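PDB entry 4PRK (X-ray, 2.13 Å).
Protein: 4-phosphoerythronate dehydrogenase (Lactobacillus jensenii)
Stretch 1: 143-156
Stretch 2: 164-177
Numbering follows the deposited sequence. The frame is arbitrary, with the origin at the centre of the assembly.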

# COMPACT_ATOMS: atom_id res chain seq x y z
N GLU A 143 11.63 6.93 11.47
CA GLU A 143 10.80 6.68 10.32
C GLU A 143 9.66 5.85 10.83
O GLU A 143 9.80 5.06 11.75
CB GLU A 143 11.52 5.98 9.16
CG GLU A 143 12.50 6.85 8.40
CD GLU A 143 13.89 6.92 9.05
OE1 GLU A 143 14.11 6.20 10.05
OE2 GLU A 143 14.77 7.64 8.52
N ILE A 144 8.52 6.03 10.19
CA ILE A 144 7.32 5.42 10.66
C ILE A 144 7.38 3.90 10.49
O ILE A 144 6.84 3.17 11.34
CB ILE A 144 6.09 6.09 9.99
CG1 ILE A 144 4.84 5.80 10.76
CG2 ILE A 144 5.94 5.65 8.55
CD1 ILE A 144 4.72 6.70 11.98
N TYR A 145 8.09 3.40 9.47
CA TYR A 145 8.30 1.94 9.35
C TYR A 145 9.19 1.38 10.46
O TYR A 145 9.44 0.18 10.50
CB TYR A 145 8.87 1.49 7.94
CG TYR A 145 10.19 2.12 7.57
CD1 TYR A 145 11.40 1.60 8.01
CD2 TYR A 145 10.22 3.24 6.81
CE1 TYR A 145 12.59 2.22 7.65
CE2 TYR A 145 11.36 3.85 6.47
CZ TYR A 145 12.55 3.35 6.90
OH TYR A 145 13.65 4.03 6.49
N ASN A 146 9.69 2.19 11.37
CA ASN A 146 10.39 1.57 12.52
C ASN A 146 9.54 1.52 13.78
O ASN A 146 9.99 1.06 14.79
CB ASN A 146 11.70 2.27 12.81
CG ASN A 146 12.68 2.09 11.69
OD1 ASN A 146 13.30 3.03 11.20
ND2 ASN A 146 12.83 0.87 11.29
N LYS A 147 8.31 1.98 13.70
CA LYS A 147 7.47 2.14 14.87
C LYS A 147 6.44 1.05 14.92
O LYS A 147 6.07 0.48 13.87
CB LYS A 147 6.78 3.51 14.77
CG LYS A 147 7.73 4.68 14.91
CD LYS A 147 7.40 5.46 16.17
CE LYS A 147 8.34 6.61 16.48
NZ LYS A 147 9.29 6.15 17.51
N THR A 148 5.92 0.80 16.12
CA THR A 148 4.80 -0.06 16.36
C THR A 148 3.61 0.81 16.75
O THR A 148 3.70 1.70 17.61
CB THR A 148 5.08 -1.03 17.53
OG1 THR A 148 6.07 -1.98 17.15
CG2 THR A 148 3.85 -1.81 17.88
N ILE A 149 2.47 0.52 16.13
CA ILE A 149 1.26 1.25 16.36
C ILE A 149 0.43 0.32 17.18
O ILE A 149 0.40 -0.90 16.93
CB ILE A 149 0.48 1.48 15.06
CG1 ILE A 149 1.40 1.98 13.93
CG2 ILE A 149 -0.70 2.35 15.33
CD1 ILE A 149 2.00 3.39 14.11
N GLY A 150 -0.25 0.88 18.17
CA GLY A 150 -1.12 0.10 19.04
C GLY A 150 -2.48 0.71 19.09
O GLY A 150 -2.65 1.91 19.42
N LEU A 151 -3.44 -0.08 18.71
CA LEU A 151 -4.82 0.38 18.64
C LEU A 151 -5.64 -0.24 19.78
O LEU A 151 -5.62 -1.45 19.95
CB LEU A 151 -5.44 -0.05 17.30
CG LEU A 151 -4.75 0.38 16.00
CD1 LEU A 151 -5.69 -0.04 14.86
CD2 LEU A 151 -4.60 1.86 15.95
N ILE A 152 -6.39 0.57 20.54
CA ILE A 152 -7.26 0.03 21.60
C ILE A 152 -8.67 0.10 21.10
O ILE A 152 -9.26 1.16 21.07
CB ILE A 152 -7.17 0.84 22.90
CG1 ILE A 152 -5.72 0.98 23.36
CG2 ILE A 152 -7.97 0.11 23.99
CD1 ILE A 152 -4.99 -0.34 23.46
N GLY A 153 -9.20 -1.02 20.65
CA GLY A 153 -10.38 -0.97 19.78
C GLY A 153 -9.97 -0.82 18.31
O GLY A 153 -8.92 -0.27 18.00
N VAL A 154 -10.79 -1.35 17.41
CA VAL A 154 -10.57 -1.16 15.97
C VAL A 154 -11.78 -0.46 15.34
O VAL A 154 -11.81 0.79 15.28
CB VAL A 154 -10.29 -2.52 15.31
CG1 VAL A 154 -10.07 -2.33 13.81
CG2 VAL A 154 -9.07 -3.15 16.00
N GLY A 155 -12.81 -1.21 14.94
CA GLY A 155 -13.95 -0.59 14.25
C GLY A 155 -13.53 -0.09 12.86
O GLY A 155 -12.36 -0.29 12.40
N HIS A 156 -14.47 0.56 12.20
CA HIS A 156 -14.27 1.15 10.87
C HIS A 156 -13.12 2.16 10.88
O HIS A 156 -12.33 2.18 9.99
CB HIS A 156 -15.51 1.91 10.38
CG HIS A 156 -16.72 1.07 10.16
ND1 HIS A 156 -16.82 0.14 9.14
CD2 HIS A 156 -17.95 1.10 10.75
CE1 HIS A 156 -18.03 -0.41 9.15
NE2 HIS A 156 -18.73 0.17 10.11
N ILE A 164 -3.59 2.62 6.85
CA ILE A 164 -2.66 3.70 6.51
C ILE A 164 -1.30 3.44 7.14
O ILE A 164 -0.24 3.41 6.42
CB ILE A 164 -3.22 5.08 6.95
CG1 ILE A 164 -4.48 5.40 6.15
CG2 ILE A 164 -2.15 6.22 6.86
CD1 ILE A 164 -5.27 6.54 6.77
N PHE A 165 -1.29 3.14 8.44
CA PHE A 165 0.02 2.89 9.06
C PHE A 165 0.78 1.70 8.45
O PHE A 165 1.97 1.79 8.18
CB PHE A 165 -0.07 2.78 10.59
CG PHE A 165 -0.04 4.11 11.30
CD1 PHE A 165 0.97 5.02 11.06
CD2 PHE A 165 -1.00 4.44 12.20
CE1 PHE A 165 1.02 6.25 11.72
CE2 PHE A 165 -0.97 5.66 12.86
CZ PHE A 165 0.04 6.57 12.61
N SER A 166 0.08 0.60 8.18
CA SER A 166 0.78 -0.58 7.62
C SER A 166 1.20 -0.31 6.20
O SER A 166 2.19 -0.83 5.76
CB SER A 166 -0.07 -1.83 7.71
OG SER A 166 -1.22 -1.54 7.00
N ALA A 167 0.51 0.56 5.47
CA ALA A 167 0.92 0.86 4.13
C ALA A 167 2.18 1.74 4.14
O ALA A 167 2.91 1.73 3.17
CB ALA A 167 -0.20 1.50 3.35
N MET A 168 2.47 2.46 5.23
CA MET A 168 3.76 3.15 5.37
C MET A 168 4.88 2.22 5.91
O MET A 168 6.07 2.62 6.03
CB MET A 168 3.63 4.35 6.30
CG MET A 168 2.57 5.35 5.87
SD MET A 168 2.63 6.90 6.77
CE MET A 168 1.43 6.66 8.02
N GLY A 169 4.53 0.98 6.22
CA GLY A 169 5.49 0.00 6.68
C GLY A 169 5.54 -0.21 8.20
O GLY A 169 6.30 -1.05 8.68
N ALA A 170 4.71 0.51 8.97
CA ALA A 170 4.68 0.29 10.41
C ALA A 170 4.14 -1.07 10.78
O ALA A 170 3.33 -1.64 10.07
CB ALA A 170 3.84 1.35 11.09
N LYS A 171 4.53 -1.57 11.95
CA LYS A 171 3.88 -2.74 12.51
C LYS A 171 2.69 -2.29 13.35
O LYS A 171 2.84 -1.43 14.22
CB LYS A 171 4.86 -3.55 13.38
CG LYS A 171 4.21 -4.78 14.00
CD LYS A 171 4.91 -5.19 15.26
CE LYS A 171 5.74 -6.45 15.13
NZ LYS A 171 5.71 -7.15 16.46
N VAL A 172 1.51 -2.85 13.11
CA VAL A 172 0.32 -2.44 13.81
C VAL A 172 -0.26 -3.59 14.64
O VAL A 172 -0.51 -4.67 14.11
CB VAL A 172 -0.78 -1.96 12.83
CG1 VAL A 172 -2.04 -1.50 13.59
CG2 VAL A 172 -0.25 -0.87 11.97
N LEU A 173 -0.49 -3.33 15.92
CA LEU A 173 -1.11 -4.24 16.85
C LEU A 173 -2.41 -3.64 17.28
O LEU A 173 -2.52 -2.42 17.38
CB LEU A 173 -0.25 -4.40 18.12
CG LEU A 173 1.16 -4.96 18.00
CD1 LEU A 173 1.93 -4.85 19.28
CD2 LEU A 173 1.11 -6.43 17.55
N ALA A 174 -3.39 -4.49 17.57
CA ALA A 174 -4.66 -4.00 18.06
C ALA A 174 -5.26 -4.91 19.14
O ALA A 174 -5.20 -6.12 19.01
CB ALA A 174 -5.64 -3.89 16.90
N TYR A 175 -5.83 -4.30 20.18
CA TYR A 175 -6.62 -5.00 21.18
C TYR A 175 -8.07 -4.85 20.80
O TYR A 175 -8.52 -3.77 20.50
CB TYR A 175 -6.42 -4.44 22.61
CG TYR A 175 -7.42 -5.10 23.58
CD1 TYR A 175 -7.35 -6.46 23.84
CD2 TYR A 175 -8.46 -4.39 24.15
CE1 TYR A 175 -8.25 -7.08 24.66
CE2 TYR A 175 -9.35 -5.00 24.99
CZ TYR A 175 -9.23 -6.35 25.24
OH TYR A 175 -10.12 -7.03 26.05
N ASP A 176 -8.83 -5.94 20.81
CA ASP A 176 -10.27 -5.84 20.60
C ASP A 176 -11.01 -7.02 21.22
O ASP A 176 -10.42 -8.04 21.48
CB ASP A 176 -10.59 -5.70 19.10
CG ASP A 176 -11.95 -5.01 18.84
OD1 ASP A 176 -12.87 -5.03 19.69
OD2 ASP A 176 -12.13 -4.44 17.78
N VAL A 177 -12.31 -6.88 21.41
CA VAL A 177 -13.10 -7.92 22.02
C VAL A 177 -13.95 -8.64 20.99
O VAL A 177 -14.71 -9.51 21.36
CB VAL A 177 -13.97 -7.41 23.21
CG1 VAL A 177 -13.09 -6.99 24.38
CG2 VAL A 177 -14.87 -6.25 22.80

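Strands 148-152 and 171-175 lie side by side in parallel, their axes 4.6 Å apart at closest approach with 20° between their N-to-C directions, and a ladder of backbone hydrogen bonds joins them. The ladder opens with K171 N to K147 O at 3.2 Å, its longest rung. I149 N then donates to K171 O at 2.8 Å, and L173 N returns a bond to I149 O at 2.8 Å. L151 N reaches L173 O at 2.8 Å, Y175 N reaches L151 O at 2.9 Å, and G153 N closes the series on Y175 O at 2.8 Å. The odd-numbered residues from K147 to G153 and from K171 to Y175 thus carry the bonds, the pattern expected of parallel strands, in which one residue bonds to the two that flank its partner. The bridged pairs are T148 with K171, I149 with V172, G150 with L173, L151 with A174 and I152 with Y175. Between the rungs, CA-H groups turn to the same carbonyls: T148 CA lies 3.2 Å from K171 O, G150 CA 3.3 Å from L173 O, and A174 CA 3.3 Å from L151 O.

Beyond the strands, the CA-to-CB bond of D176 points toward stretch 1, and V154 N makes a weak hydrogen bond to D176 OD2 at 3.4 Å and 134°. The other carboxylate oxygen accepts from its own neighbour, V177 N to D176 OD1 at 2.6 Å. G153, with phi 87° and psi 150°, takes a conformation in which a CB would jam against the preceding carbonyl oxygen.

Side chains alternate across the sheet. On the face of I149, L151, V172 and A174, apolar groups interlock: I149 CG1 meets V172 CG2 at 3.8 Å, L151 CG meets V172 CG1 at 4.1 Å, and L151 CB meets A174 CB at 3.9 Å. V154 CG2 adds a contact to A174 CB at 3.6 Å. I149 also reaches the helix of stretch 2, its CD1 sitting 3.5 Å from the centroid of the F165 ring and 11° off the normal, a CH-pi contact over one face. I144 CD1 approaches the same ring obliquely, 3.7 Å from F165 CE1, while I144 CG2 packs on M168 CB at 3.5 Å. A170 CB fits among these groups, 3.8 Å from I149 CG1 and 3.5 Å from I144 O.

The opposite face carries T148, I152, K171, L173 and Y175. T148 CG2 lies 3.9 Å from L173 CD1, and I152 CD1 is 4.4 Å from Y175 CB; the ends of K171 and Y175 lead away from stretch 1.

At the helix exit, G169 adopts positive phi in a Schellman motif, with A170 N bonded back to F165 O at 3.1 Å and G169 N to S166 O at 3.0 Å. Y145 CB lies 3.6 Å from M168 O beside this turn. A CB on G169 would fall 2.9 Å from Y145 CB, a clash, and at these backbone angles would also jam against the preceding carbonyl oxygen.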